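Local coordinates for glucoamylase (Thermoanaerobacterium thermosaccharolyticum, PDB 1LF6), which hydrolyses terminal alpha-1,4-linked glucose units from the non-reducing ends of glucan chains, probably one after another with release of beta-D-glucose, at residues D123-V128 against L272-Y276; R130-K136 against E263-Y269; A173-M178 against A258-L262. All coordinates share one frame; numbering follows the deposited sequence.

How the interactions relate
All three contacts lie on the N-terminal beta-sandwich part of the chain, where two consecutive helices, 254-266 and 269-284, rest on a large antiparallel sheet, and all are only partly buried. Interactions 2 and 3 share helix 254-266, whereas interaction 1 uses the helix that follows. The strands of interactions 1 and 2 are sheet neighbours, and Asp127 of the first hydrogen-bonds Thr264 of the second. Interaction 1 is mainly aromatic, its Phe125, Tyr276 and Leu272 buried, with a salt bridge at one margin. Interaction 2 is the most polar: Ser132, Thr264 and Ile134 are buried, its ion pairs partly exposed. Interaction 3 is smaller and apolar, with buried alanines and Met178 beside exposed Asn174.

Interaction 1 of 3, residues D123-V128 against L272-Y276; sequences DIFTDV and LKNNY
Strand 123-126 crosses helix 272-276 with Phe125 turned to it, packing on Lys273 and Tyr276, the two short axes approaching to 8.6 Å at 66° between their N-to-C directions. The phenyl group of Phe125 is the centre of the contact. Its CG sits between the backbone N and the carbonyl carbon (chi1 62°), which turns the ring onto the helix backbone, and Lys273 CA lies over one face in a CH-pi contact, 4.0 Å from the ring centroid. Phe125 CB in turn stands almost exactly above the middle of the Tyr276 ring, 3.7 Å from its centroid, while the two rings lie obliquely, their planes 48° apart. At the edge of the tyrosine ring, near its plane, Thr126 OG1 comes within 3.2 Å of Tyr276 CE1; the phenol oxygen itself is hydrogen-bonded to Leu105 O. This is a helix laid on a large antiparallel sheet of the N-terminal beta-sandwich, with aromatic rings filling the space between the layers. Lys273 runs fully extended past the phenyl ring, and its NZ forms a salt bridge of 3.1 Å with Asp123 OD2, meeting the anti side of that oxygen well out of the carboxylate plane. Where the strand gives way to loop, Val128 CG1 packs against the helix backbone, 3.6 Å from Tyr276 CA. Nearby, Leu272 CD2 touches Asp127 OD2 at 3.5 Å; OD2 accepts from Lys129 N, and OD1 of the same carboxylate pairs with Arg130. A single water bridges the layers, accepting from Val128 N and donating to Thr126 O and, at 2.8 Å, to Leu272 O, which also takes the helical bond from Tyr276 N.

Interaction 2 of 3, residues R130-K136 against E263-Y269; sequences RNSLIMK and ETLGEDY
Thr264 OG1 is gripped by several groups: Ser132 OG donates to it at 2.6 Å, and as donor its hydroxyl serves Asp127 OD1, with Thr260 O only a weak alternative. The threonine's other branch, CG2, meets Ile134 CD1 tip to tip at 3.6 Å. Beside this cluster Arg130, bent at chi3 (69°), joins Glu263 and Glu267 in a salt-bridge network. Its NE donates to Glu263 OE2 at 2.8 Å through a bent bond (134°), the guanidinium and carboxylate planes standing 74° apart, while Glu263 CB lies over one guanidinium face, near NE. NH2 reaches Glu267 OE2 at 3.0 Å, nearly along the C-O axis, and also salt-bridges Asp127; three carboxylates share the one guanidinium, which probably eases their mutual repulsion. At the far end Lys136 lies extended across Tyr269, with CD over the ring face 3.6 Å from the centroid and NZ in an off-centre cation-pi contact at 4.3 Å. Ile134 CG2 approaches the edge of the same ring, 4.2 Å from Tyr269 CE1. Strand 132-141, paired with strands 118-126 and 243-251, packs against the end of helix 254-266 and the start of helix 269-284, whose Leu272 touches Ile134, Thr264 and Glu267.

Interaction 3 of 3, residues A173-M178 against A258-L262; sequences ANNNEM and AKTAL
Met178 and Leu262 make the tight half of this contact. The methionine side chain is extended beyond CG and drives its methyl against the helix: CE lies 3.5 Å from Leu262 CD2 and 3.8 Å from Ala261 CB, while SD rests 4.0 Å from Ala258 CB. Beside it two methyls meet directly, Ala173 CB and Ala258 CB at 3.9 Å, small side chains that let turn and helix come close. Segment 173-178 is the tip of a beta-hairpin joining strands 166-173 and 176-183: Ala173 and Asn176 exchange backbone hydrogen bonds, one of them weak, and Asn174 and Asn175 both adopt positive phi values, close to a type I' turn. Toward solvent the packing thins. Asn174 CG stands 4.0 Å from Leu262 CD1, and Asn176 ND2 is 3.8 Å from Leu262 CD2; these amides merely graze the leucine, and Asn174 OD1 turns to Lys13 N instead. Replacing Leu262 with an alanine would probably leave Met178 CE without its nearest neighbour and open a gap between the helix and the turn, where the leucine methyls meet Ala173 and the two asparagines. Ile12, from the N-terminal loop, also touches Ala173, Asn174 and Leu262.

Interaction 1 of 3, residues D123-V128 against L272-Y276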
ATOM      1  N   ASP A 123       3.717  22.295  -0.135  1.00 24.89           N
ATOM      2  CA  ASP A 123       2.298  22.070  -0.377  1.00 25.81           C
ATOM      3  C   ASP A 123       2.318  21.144  -1.576  1.00 23.80           C
ATOM      4  O   ASP A 123       2.764  21.540  -2.655  1.00 21.68           O
ATOM      5  CB  ASP A 123       1.597  23.383  -0.737  1.00 29.36           C
ATOM      6  CG  ASP A 123       1.248  24.211   0.479  1.00 33.32           C
ATOM      7  OD1 ASP A 123       1.964  24.089   1.493  1.00 34.83           O
ATOM      8  OD2 ASP A 123       0.262  24.992   0.424  1.00 35.92           O
ATOM      9  N   ILE A 124       1.846  19.916  -1.388  1.00 22.18           N
ATOM     10  CA  ILE A 124       1.870  18.928  -2.460  1.00 21.63           C
ATOM     11  C   ILE A 124       0.518  18.311  -2.798  1.00 21.47           C
ATOM     12  O   ILE A 124      -0.237  17.915  -1.912  1.00 23.05           O
ATOM     13  CB  ILE A 124       2.859  17.795  -2.105  1.00 23.02           C
ATOM     14  CG1 ILE A 124       4.238  18.402  -1.814  1.00 23.36           C
ATOM     15  CG2 ILE A 124       2.942  16.779  -3.246  1.00 22.65           C
ATOM     16  CD1 ILE A 124       5.225  17.427  -1.206  1.00 25.50           C
ATOM     17  N   PHE A 125       0.237  18.223  -4.095  1.00 20.72           N
ATOM     18  CA  PHE A 125      -1.003  17.650  -4.609  1.00 21.86           C
ATOM     19  C   PHE A 125      -0.881  17.572  -6.124  1.00 21.51           C
ATOM     20  O   PHE A 125       0.156  17.918  -6.682  1.00 22.74           O
ATOM     21  CB  PHE A 125      -2.202  18.518  -4.210  1.00 21.04           C
ATOM     22  CG  PHE A 125      -2.150  19.915  -4.758  1.00 21.49           C
ATOM     23  CD1 PHE A 125      -2.765  20.227  -5.968  1.00 22.62           C
ATOM     24  CD2 PHE A 125      -1.471  20.919  -4.073  1.00 21.73           C
ATOM     25  CE1 PHE A 125      -2.702  21.520  -6.487  1.00 23.49           C
ATOM     26  CE2 PHE A 125      -1.403  22.210  -4.584  1.00 21.88           C
ATOM     27  CZ  PHE A 125      -2.019  22.514  -5.793  1.00 21.73           C
ATOM     28  N   THR A 126      -1.930  17.117  -6.797  1.00 23.21           N
ATOM     29  CA  THR A 126      -1.875  17.009  -8.248  1.00 23.27           C
ATOM     30  C   THR A 126      -2.914  17.876  -8.951  1.00 24.24           C
ATOM     31  O   THR A 126      -3.830  18.403  -8.322  1.00 22.62           O
ATOM     32  CB  THR A 126      -2.063  15.553  -8.702  1.00 24.47           C
ATOM     33  OG1 THR A 126      -3.312  15.055  -8.211  1.00 23.80           O
ATOM     34  CG2 THR A 126      -0.927  14.683  -8.176  1.00 22.18           C
ATOM     35  N   ASP A 127      -2.751  18.013 -10.262  1.00 25.69           N
ATOM     36  CA  ASP A 127      -3.652  18.792 -11.095  1.00 26.41           C
ATOM     37  C   ASP A 127      -4.822  17.884 -11.458  1.00 26.92           C
ATOM     38  O   ASP A 127      -4.647  16.886 -12.156  1.00 26.72           O
ATOM     39  CB  ASP A 127      -2.904  19.253 -12.356  1.00 27.79           C
ATOM     40  CG  ASP A 127      -3.720  20.214 -13.219  1.00 27.10           C
ATOM     41  OD1 ASP A 127      -3.101  20.992 -13.972  1.00 27.15           O
ATOM     42  OD2 ASP A 127      -4.966  20.182 -13.157  1.00 27.88           O
ATOM     43  N   VAL A 128      -6.012  18.223 -10.972  1.00 28.29           N
ATOM     44  CA  VAL A 128      -7.196  17.412 -11.234  1.00 28.08           C
ATOM     45  C   VAL A 128      -7.528  17.251 -12.718  1.00 28.94           C
ATOM     46  O   VAL A 128      -8.164  16.272 -13.114  1.00 28.94           O
ATOM     47  CB  VAL A 128      -8.439  17.991 -10.515  1.00 28.20           C
ATOM     48  CG1 VAL A 128      -8.214  17.993  -9.005  1.00 26.09           C
ATOM     49  CG2 VAL A 128      -8.721  19.407 -11.014  1.00 28.89           C
ATOM     50  N   LEU A 272      -6.254  25.472  -8.373  1.00 34.28           N
ATOM     51  CA  LEU A 272      -5.884  24.070  -8.536  1.00 33.94           C
ATOM     52  C   LEU A 272      -5.965  23.344  -7.206  1.00 31.76           C
ATOM     53  O   LEU A 272      -6.500  22.241  -7.115  1.00 30.72           O
ATOM     54  CB  LEU A 272      -4.456  23.944  -9.076  1.00 35.01           C
ATOM     55  CG  LEU A 272      -4.194  24.243 -10.551  1.00 37.65           C
ATOM     56  CD1 LEU A 272      -2.703  24.123 -10.820  1.00 36.87           C
ATOM     57  CD2 LEU A 272      -4.975  23.275 -11.430  1.00 37.67           C
ATOM     58  N   LYS A 273      -5.420  23.977  -6.176  1.00 29.66           N
ATOM     59  CA  LYS A 273      -5.413  23.401  -4.845  1.00 28.45           C
ATOM     60  C   LYS A 273      -6.832  23.199  -4.317  1.00 28.49           C
ATOM     61  O   LYS A 273      -7.174  22.118  -3.834  1.00 28.33           O
ATOM     62  CB  LYS A 273      -4.617  24.300  -3.903  1.00 27.30           C
ATOM     63  CG  LYS A 273      -4.440  23.738  -2.509  1.00 27.22           C
ATOM     64  CD  LYS A 273      -3.560  24.645  -1.676  1.00 25.96           C
ATOM     65  CE  LYS A 273      -3.603  24.253  -0.215  1.00 27.39           C
ATOM     66  NZ  LYS A 273      -2.868  25.237   0.622  1.00 30.12           N
ATOM     67  N   ASN A 274      -7.659  24.234  -4.414  1.00 26.83           N
ATOM     68  CA  ASN A 274      -9.029  24.129  -3.944  1.00 25.72           C
ATOM     69  C   ASN A 274      -9.815  23.071  -4.720  1.00 24.91           C
ATOM     70  O   ASN A 274     -10.629  22.350  -4.142  1.00 23.90           O
ATOM     71  CB  ASN A 274      -9.739  25.488  -4.037  1.00 29.52           C
ATOM     72  CG  ASN A 274      -9.149  26.525  -3.086  1.00 30.86           C
ATOM     73  OD1 ASN A 274      -8.758  26.204  -1.964  1.00 33.67           O
ATOM     74  ND2 ASN A 274      -9.098  27.776  -3.530  1.00 31.79           N
ATOM     75  N   ASN A 275      -9.574  22.977  -6.025  1.00 22.71           N
ATOM     76  CA  ASN A 275     -10.267  21.991  -6.852  1.00 24.86           C
ATOM     77  C   ASN A 275      -9.868  20.579  -6.428  1.00 24.51           C
ATOM     78  O   ASN A 275     -10.686  19.658  -6.436  1.00 21.55           O
ATOM     79  CB  ASN A 275      -9.926  22.188  -8.335  1.00 26.67           C
ATOM     80  CG  ASN A 275     -10.536  23.456  -8.918  1.00 29.85           C
ATOM     81  OD1 ASN A 275     -10.260  23.818 -10.062  1.00 32.60           O
ATOM     82  ND2 ASN A 275     -11.371  24.130  -8.136  1.00 30.06           N
ATOM     83  N   TYR A 276      -8.598  20.416  -6.068  1.00 24.55           N
ATOM     84  CA  TYR A 276      -8.095  19.118  -5.638  1.00 25.38           C
ATOM     85  C   TYR A 276      -8.808  18.727  -4.353  1.00 25.66           C
ATOM     86  O   TYR A 276      -9.345  17.620  -4.234  1.00 25.92           O
ATOM     87  CB  TYR A 276      -6.582  19.190  -5.400  1.00 24.17           C
ATOM     88  CG  TYR A 276      -5.947  17.884  -4.963  1.00 21.51           C
ATOM     89  CD1 TYR A 276      -5.527  16.936  -5.895  1.00 21.74           C
ATOM     90  CD2 TYR A 276      -5.760  17.601  -3.610  1.00 22.18           C
ATOM     91  CE1 TYR A 276      -4.930  15.732  -5.489  1.00 19.50           C
ATOM     92  CE2 TYR A 276      -5.169  16.405  -3.193  1.00 22.06           C
ATOM     93  CZ  TYR A 276      -4.756  15.479  -4.135  1.00 19.37           C
ATOM     94  OH  TYR A 276      -4.167  14.305  -3.718  1.00 21.56           O
TER
HETATM   95  O   HOH W   1      -5.584  20.400  -9.038  1.00 39.83           O

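Interaction 2 of 3, residues R130-K136 against E263-Y269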
ATOM      1  N   ARG A 130      -5.084  17.455 -15.426  1.00 29.84           N
ATOM      2  CA  ARG A 130      -4.038  16.865 -16.248  1.00 29.51           C
ATOM      3  C   ARG A 130      -2.974  16.132 -15.435  1.00 28.70           C
ATOM      4  O   ARG A 130      -2.932  16.238 -14.212  1.00 28.48           O
ATOM      5  CB  ARG A 130      -3.399  17.959 -17.103  1.00 29.47           C
ATOM      6  CG  ARG A 130      -2.925  19.160 -16.296  1.00 30.15           C
ATOM      7  CD  ARG A 130      -2.558  20.327 -17.204  1.00 31.05           C
ATOM      8  NE  ARG A 130      -3.728  20.918 -17.854  1.00 29.65           N
ATOM      9  CZ  ARG A 130      -4.550  21.790 -17.278  1.00 30.04           C
ATOM     10  NH1 ARG A 130      -5.588  22.272 -17.952  1.00 28.49           N
ATOM     11  NH2 ARG A 130      -4.334  22.192 -16.032  1.00 26.24           N
ATOM     12  N   ASN A 131      -2.107  15.401 -16.128  1.00 28.41           N
ATOM     13  CA  ASN A 131      -1.063  14.611 -15.481  1.00 28.52           C
ATOM     14  C   ASN A 131       0.156  15.386 -14.988  1.00 28.34           C
ATOM     15  O   ASN A 131       1.236  15.317 -15.583  1.00 28.07           O
ATOM     16  CB  ASN A 131      -0.612  13.491 -16.425  1.00 28.01           C
ATOM     17  CG  ASN A 131      -1.770  12.627 -16.891  1.00 27.67           C
ATOM     18  OD1 ASN A 131      -2.596  12.204 -16.090  1.00 29.49           O
ATOM     19  ND2 ASN A 131      -1.833  12.358 -18.188  1.00 27.22           N
ATOM     20  N   SER A 132      -0.010  16.115 -13.889  1.00 29.05           N
ATOM     21  CA  SER A 132       1.100  16.874 -13.326  1.00 29.34           C
ATOM     22  C   SER A 132       1.066  16.905 -11.803  1.00 28.38           C
ATOM     23  O   SER A 132       0.002  17.016 -11.188  1.00 29.20           O
ATOM     24  CB  SER A 132       1.099  18.309 -13.864  1.00 31.63           C
ATOM     25  OG  SER A 132       0.088  19.081 -13.246  1.00 35.92           O
ATOM     26  N   LEU A 133       2.246  16.794 -11.204  1.00 27.90           N
ATOM     27  CA  LEU A 133       2.392  16.829  -9.754  1.00 26.48           C
ATOM     28  C   LEU A 133       2.865  18.231  -9.401  1.00 27.03           C
ATOM     29  O   LEU A 133       3.774  18.765 -10.041  1.00 25.21           O
ATOM     30  CB  LEU A 133       3.429  15.806  -9.285  1.00 27.97           C
ATOM     31  CG  LEU A 133       3.716  15.811  -7.781  1.00 28.69           C
ATOM     32  CD1 LEU A 133       2.461  15.403  -7.017  1.00 25.79           C
ATOM     33  CD2 LEU A 133       4.864  14.852  -7.477  1.00 30.22           C
ATOM     34  N   ILE A 134       2.254  18.818  -8.378  1.00 25.52           N
ATOM     35  CA  ILE A 134       2.596  20.172  -7.972  1.00 25.37           C
ATOM     36  C   ILE A 134       3.168  20.245  -6.567  1.00 23.86           C
ATOM     37  O   ILE A 134       2.698  19.564  -5.661  1.00 25.69           O
ATOM     38  CB  ILE A 134       1.347  21.074  -8.028  1.00 25.18           C
ATOM     39  CG1 ILE A 134       0.739  21.023  -9.429  1.00 27.09           C
ATOM     40  CG2 ILE A 134       1.716  22.495  -7.642  1.00 24.91           C
ATOM     41  CD1 ILE A 134      -0.680  21.544  -9.509  1.00 30.76           C
ATOM     42  N   MET A 135       4.188  21.075  -6.395  1.00 24.48           N
ATOM     43  CA  MET A 135       4.798  21.274  -5.092  1.00 26.02           C
ATOM     44  C   MET A 135       5.159  22.733  -4.907  1.00 27.76           C
ATOM     45  O   MET A 135       6.083  23.240  -5.543  1.00 28.81           O
ATOM     46  CB  MET A 135       6.075  20.443  -4.911  1.00 25.73           C
ATOM     47  CG  MET A 135       6.816  20.801  -3.617  1.00 26.04           C
ATOM     48  SD  MET A 135       8.416  19.999  -3.380  1.00 30.41           S
ATOM     49  CE  MET A 135       9.342  20.694  -4.768  1.00 30.48           C
ATOM     50  N   LYS A 136       4.418  23.417  -4.046  1.00 29.05           N
ATOM     51  CA  LYS A 136       4.728  24.806  -3.760  1.00 30.93           C
ATOM     52  C   LYS A 136       5.684  24.724  -2.584  1.00 30.18           C
ATOM     53  O   LYS A 136       5.467  23.949  -1.652  1.00 28.16           O
ATOM     54  CB  LYS A 136       3.472  25.585  -3.363  1.00 33.22           C
ATOM     55  CG  LYS A 136       3.728  27.069  -3.111  1.00 35.58           C
ATOM     56  CD  LYS A 136       2.425  27.848  -3.072  1.00 37.45           C
ATOM     57  CE  LYS A 136       2.665  29.348  -3.071  1.00 38.71           C
ATOM     58  NZ  LYS A 136       1.383  30.116  -3.103  1.00 41.39           N
ATOM     59  N   GLU A 263       0.358  24.055 -19.102  1.00 36.97           N
ATOM     60  CA  GLU A 263      -1.040  24.248 -18.747  1.00 36.44           C
ATOM     61  C   GLU A 263      -1.198  24.340 -17.231  1.00 36.09           C
ATOM     62  O   GLU A 263      -1.912  25.205 -16.721  1.00 36.04           O
ATOM     63  CB  GLU A 263      -1.884  23.106 -19.306  1.00 37.46           C
ATOM     64  CG  GLU A 263      -2.039  23.154 -20.817  1.00 39.35           C
ATOM     65  CD  GLU A 263      -2.770  21.951 -21.367  1.00 41.69           C
ATOM     66  OE1 GLU A 263      -3.127  21.965 -22.564  1.00 44.27           O
ATOM     67  OE2 GLU A 263      -2.984  20.984 -20.603  1.00 43.50           O
ATOM     68  N   THR A 264      -0.521  23.453 -16.508  1.00 34.90           N
ATOM     69  CA  THR A 264      -0.603  23.466 -15.055  1.00 34.14           C
ATOM     70  C   THR A 264      -0.054  24.781 -14.504  1.00 34.71           C
ATOM     71  O   THR A 264      -0.682  25.415 -13.656  1.00 34.97           O
ATOM     72  CB  THR A 264       0.172  22.275 -14.440  1.00 33.79           C
ATOM     73  OG1 THR A 264      -0.474  21.045 -14.805  1.00 29.93           O
ATOM     74  CG2 THR A 264       0.218  22.393 -12.924  1.00 31.32           C
ATOM     75  N   LEU A 265       1.110  25.194 -14.995  1.00 35.11           N
ATOM     76  CA  LEU A 265       1.730  26.440 -14.552  1.00 37.01           C
ATOM     77  C   LEU A 265       0.850  27.651 -14.863  1.00 36.73           C
ATOM     78  O   LEU A 265       0.809  28.614 -14.099  1.00 37.97           O
ATOM     79  CB  LEU A 265       3.098  26.612 -15.221  1.00 35.80           C
ATOM     80  CG  LEU A 265       4.237  25.716 -14.720  1.00 36.10           C
ATOM     81  CD1 LEU A 265       5.425  25.815 -15.668  1.00 34.69           C
ATOM     82  CD2 LEU A 265       4.628  26.135 -13.308  1.00 34.23           C
ATOM     83  N   GLY A 266       0.146  27.595 -15.986  1.00 37.88           N
ATOM     84  CA  GLY A 266      -0.712  28.700 -16.367  1.00 38.41           C
ATOM     85  C   GLY A 266      -1.957  28.816 -15.509  1.00 38.88           C
ATOM     86  O   GLY A 266      -2.628  29.849 -15.515  1.00 38.75           O
ATOM     87  N   GLU A 267      -2.271  27.764 -14.761  1.00 38.05           N
ATOM     88  CA  GLU A 267      -3.454  27.781 -13.912  1.00 38.36           C
ATOM     89  C   GLU A 267      -3.170  28.499 -12.597  1.00 38.05           C
ATOM     90  O   GLU A 267      -2.019  28.593 -12.171  1.00 38.92           O
ATOM     91  CB  GLU A 267      -3.926  26.352 -13.635  1.00 38.34           C
ATOM     92  CG  GLU A 267      -5.387  26.269 -13.228  1.00 40.39           C
ATOM     93  CD  GLU A 267      -6.212  25.442 -14.195  1.00 39.54           C
ATOM     94  OE1 GLU A 267      -7.459  25.463 -14.092  1.00 42.60           O
ATOM     95  OE2 GLU A 267      -5.615  24.767 -15.054  1.00 37.98           O
ATOM     96  N   ASP A 268      -4.217  29.019 -11.961  1.00 36.97           N
ATOM     97  CA  ASP A 268      -4.061  29.716 -10.690  1.00 36.43           C
ATOM     98  C   ASP A 268      -3.858  28.707  -9.567  1.00 35.96           C
ATOM     99  O   ASP A 268      -4.691  27.828  -9.357  1.00 34.24           O
ATOM    100  CB  ASP A 268      -5.289  30.579 -10.397  1.00 37.07           C
ATOM    101  CG  ASP A 268      -5.297  31.114  -8.977  1.00 37.54           C
ATOM    102  OD1 ASP A 268      -5.873  30.448  -8.091  1.00 37.05           O
ATOM    103  OD2 ASP A 268      -4.716  32.193  -8.747  1.00 37.90           O
ATOM    104  N   TYR A 269      -2.750  28.847  -8.847  1.00 35.11           N
ATOM    105  CA  TYR A 269      -2.411  27.935  -7.763  1.00 34.45           C
ATOM    106  C   TYR A 269      -3.559  27.610  -6.806  1.00 35.47           C
ATOM    107  O   TYR A 269      -3.947  26.449  -6.673  1.00 33.71           O
ATOM    108  CB  TYR A 269      -1.228  28.475  -6.957  1.00 34.18           C
ATOM    109  CG  TYR A 269      -0.813  27.538  -5.850  1.00 34.17           C
ATOM    110  CD1 TYR A 269      -0.116  26.362  -6.130  1.00 33.97           C
ATOM    111  CD2 TYR A 269      -1.179  27.789  -4.531  1.00 34.34           C
ATOM    112  CE1 TYR A 269       0.205  25.456  -5.118  1.00 33.28           C
ATOM    113  CE2 TYR A 269      -0.866  26.893  -3.513  1.00 34.66           C
ATOM    114  CZ  TYR A 269      -0.174  25.729  -3.811  1.00 34.02           C
ATOM    115  OH  TYR A 269       0.143  24.849  -2.803  1.00 35.15           O
TER
HETATM  116  O   HOH W   2      -8.023  24.459 -17.282  1.00 38.56           O

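Interaction 3 of 3, residues A173-M178 against A258-L262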
ATOM      1  N   ALA A 173      10.380  25.256 -23.563  1.00 42.41           N
ATOM      2  CA  ALA A 173       9.029  25.297 -24.098  1.00 43.09           C
ATOM      3  C   ALA A 173       8.455  26.672 -23.802  1.00 42.93           C
ATOM      4  O   ALA A 173       8.250  27.031 -22.642  1.00 42.27           O
ATOM      5  CB  ALA A 173       8.175  24.210 -23.450  1.00 42.98           C
ATOM      6  N   ASN A 174       8.205  27.444 -24.856  1.00 44.36           N
ATOM      7  CA  ASN A 174       7.664  28.791 -24.704  1.00 44.59           C
ATOM      8  C   ASN A 174       8.475  29.571 -23.672  1.00 44.89           C
ATOM      9  O   ASN A 174       7.930  30.102 -22.705  1.00 44.53           O
ATOM     10  CB  ASN A 174       6.194  28.720 -24.281  1.00 45.15           C
ATOM     11  CG  ASN A 174       5.291  28.219 -25.396  1.00 47.10           C
ATOM     12  OD1 ASN A 174       5.687  27.371 -26.198  1.00 49.59           O
ATOM     13  ND2 ASN A 174       4.068  28.732 -25.443  1.00 47.87           N
ATOM     14  N   ASN A 175       9.786  29.620 -23.886  1.00 46.28           N
ATOM     15  CA  ASN A 175      10.695  30.336 -23.000  1.00 47.59           C
ATOM     16  C   ASN A 175      10.712  29.785 -21.580  1.00 47.24           C
ATOM     17  O   ASN A 175      11.031  30.501 -20.630  1.00 48.19           O
ATOM     18  CB  ASN A 175      10.334  31.822 -22.971  1.00 50.14           C
ATOM     19  CG  ASN A 175      10.379  32.454 -24.344  1.00 52.72           C
ATOM     20  OD1 ASN A 175      11.398  32.391 -25.037  1.00 54.19           O
ATOM     21  ND2 ASN A 175       9.273  33.070 -24.750  1.00 54.20           N
ATOM     22  N   ASN A 176      10.365  28.512 -21.438  1.00 45.69           N
ATOM     23  CA  ASN A 176      10.355  27.866 -20.131  1.00 42.83           C
ATOM     24  C   ASN A 176      11.366  26.723 -20.131  1.00 40.60           C
ATOM     25  O   ASN A 176      11.233  25.765 -20.896  1.00 40.01           O
ATOM     26  CB  ASN A 176       8.954  27.332 -19.819  1.00 44.01           C
ATOM     27  CG  ASN A 176       8.278  28.089 -18.691  1.00 45.98           C
ATOM     28  OD1 ASN A 176       8.639  27.937 -17.520  1.00 47.49           O
ATOM     29  ND2 ASN A 176       7.294  28.915 -19.036  1.00 45.02           N
ATOM     30  N   GLU A 177      12.384  26.833 -19.285  1.00 37.18           N
ATOM     31  CA  GLU A 177      13.405  25.798 -19.198  1.00 36.21           C
ATOM     32  C   GLU A 177      12.905  24.614 -18.388  1.00 34.44           C
ATOM     33  O   GLU A 177      12.652  24.734 -17.192  1.00 35.33           O
ATOM     34  CB  GLU A 177      14.681  26.348 -18.562  1.00 35.26           C
ATOM     35  CG  GLU A 177      15.535  27.181 -19.500  1.00 37.63           C
ATOM     36  CD  GLU A 177      16.860  27.575 -18.879  1.00 37.20           C
ATOM     37  OE1 GLU A 177      17.752  28.007 -19.634  1.00 38.54           O
ATOM     38  OE2 GLU A 177      17.011  27.455 -17.642  1.00 36.78           O
ATOM     39  N   MET A 178      12.769  23.471 -19.049  1.00 32.82           N
ATOM     40  CA  MET A 178      12.291  22.263 -18.393  1.00 32.07           C
ATOM     41  C   MET A 178      13.300  21.123 -18.491  1.00 32.06           C
ATOM     42  O   MET A 178      13.867  20.873 -19.557  1.00 31.53           O
ATOM     43  CB  MET A 178      10.967  21.813 -19.024  1.00 32.33           C
ATOM     44  CG  MET A 178       9.823  22.805 -18.902  1.00 30.95           C
ATOM     45  SD  MET A 178       8.340  22.227 -19.762  1.00 35.65           S
ATOM     46  CE  MET A 178       7.244  23.645 -19.537  1.00 33.39           C
ATOM     47  N   ALA A 258       5.706  18.642 -21.940  1.00 35.42           N
ATOM     48  CA  ALA A 258       5.947  20.082 -21.852  1.00 35.00           C
ATOM     49  C   ALA A 258       4.643  20.872 -21.864  1.00 34.37           C
ATOM     50  O   ALA A 258       4.438  21.754 -21.037  1.00 34.58           O
ATOM     51  CB  ALA A 258       6.842  20.533 -23.005  1.00 35.77           C
ATOM     52  N   LYS A 259       3.768  20.550 -22.809  1.00 35.37           N
ATOM     53  CA  LYS A 259       2.484  21.228 -22.921  1.00 36.30           C
ATOM     54  C   LYS A 259       1.676  21.107 -21.630  1.00 36.10           C
ATOM     55  O   LYS A 259       1.040  22.065 -21.191  1.00 36.46           O
ATOM     56  CB  LYS A 259       1.681  20.636 -24.077  1.00 38.52           C
ATOM     57  CG  LYS A 259       0.318  21.282 -24.275  1.00 41.48           C
ATOM     58  CD  LYS A 259      -0.415  20.668 -25.453  1.00 44.47           C
ATOM     59  CE  LYS A 259      -1.729  21.385 -25.718  1.00 46.80           C
ATOM     60  NZ  LYS A 259      -1.508  22.828 -26.022  1.00 48.39           N
ATOM     61  N   THR A 260       1.701  19.921 -21.030  1.00 34.96           N
ATOM     62  CA  THR A 260       0.972  19.674 -19.792  1.00 33.48           C
ATOM     63  C   THR A 260       1.532  20.529 -18.656  1.00 33.28           C
ATOM     64  O   THR A 260       0.778  21.082 -17.856  1.00 32.89           O
ATOM     65  CB  THR A 260       1.051  18.183 -19.395  1.00 32.47           C
ATOM     66  OG1 THR A 260       0.520  17.382 -20.456  1.00 30.03           O
ATOM     67  CG2 THR A 260       0.256  17.921 -18.120  1.00 30.61           C
ATOM     68  N   ALA A 261       2.854  20.639 -18.591  1.00 33.21           N
ATOM     69  CA  ALA A 261       3.493  21.440 -17.556  1.00 33.54           C
ATOM     70  C   ALA A 261       3.104  22.905 -17.727  1.00 35.30           C
ATOM     71  O   ALA A 261       2.850  23.611 -16.750  1.00 34.79           O
ATOM     72  CB  ALA A 261       5.007  21.288 -17.636  1.00 33.63           C
ATOM     73  N   LEU A 262       3.055  23.358 -18.976  1.00 36.34           N
ATOM     74  CA  LEU A 262       2.689  24.740 -19.265  1.00 36.58           C
ATOM     75  C   LEU A 262       1.241  25.020 -18.874  1.00 36.75           C
ATOM     76  O   LEU A 262       0.923  26.095 -18.370  1.00 37.40           O
ATOM     77  CB  LEU A 262       2.896  25.046 -20.752  1.00 35.62           C
ATOM     78  CG  LEU A 262       4.344  25.100 -21.250  1.00 35.04           C
ATOM     79  CD1 LEU A 262       4.359  25.314 -22.758  1.00 35.06           C
ATOM     80  CD2 LEU A 262       5.091  26.227 -20.544  1.00 34.41           C
TER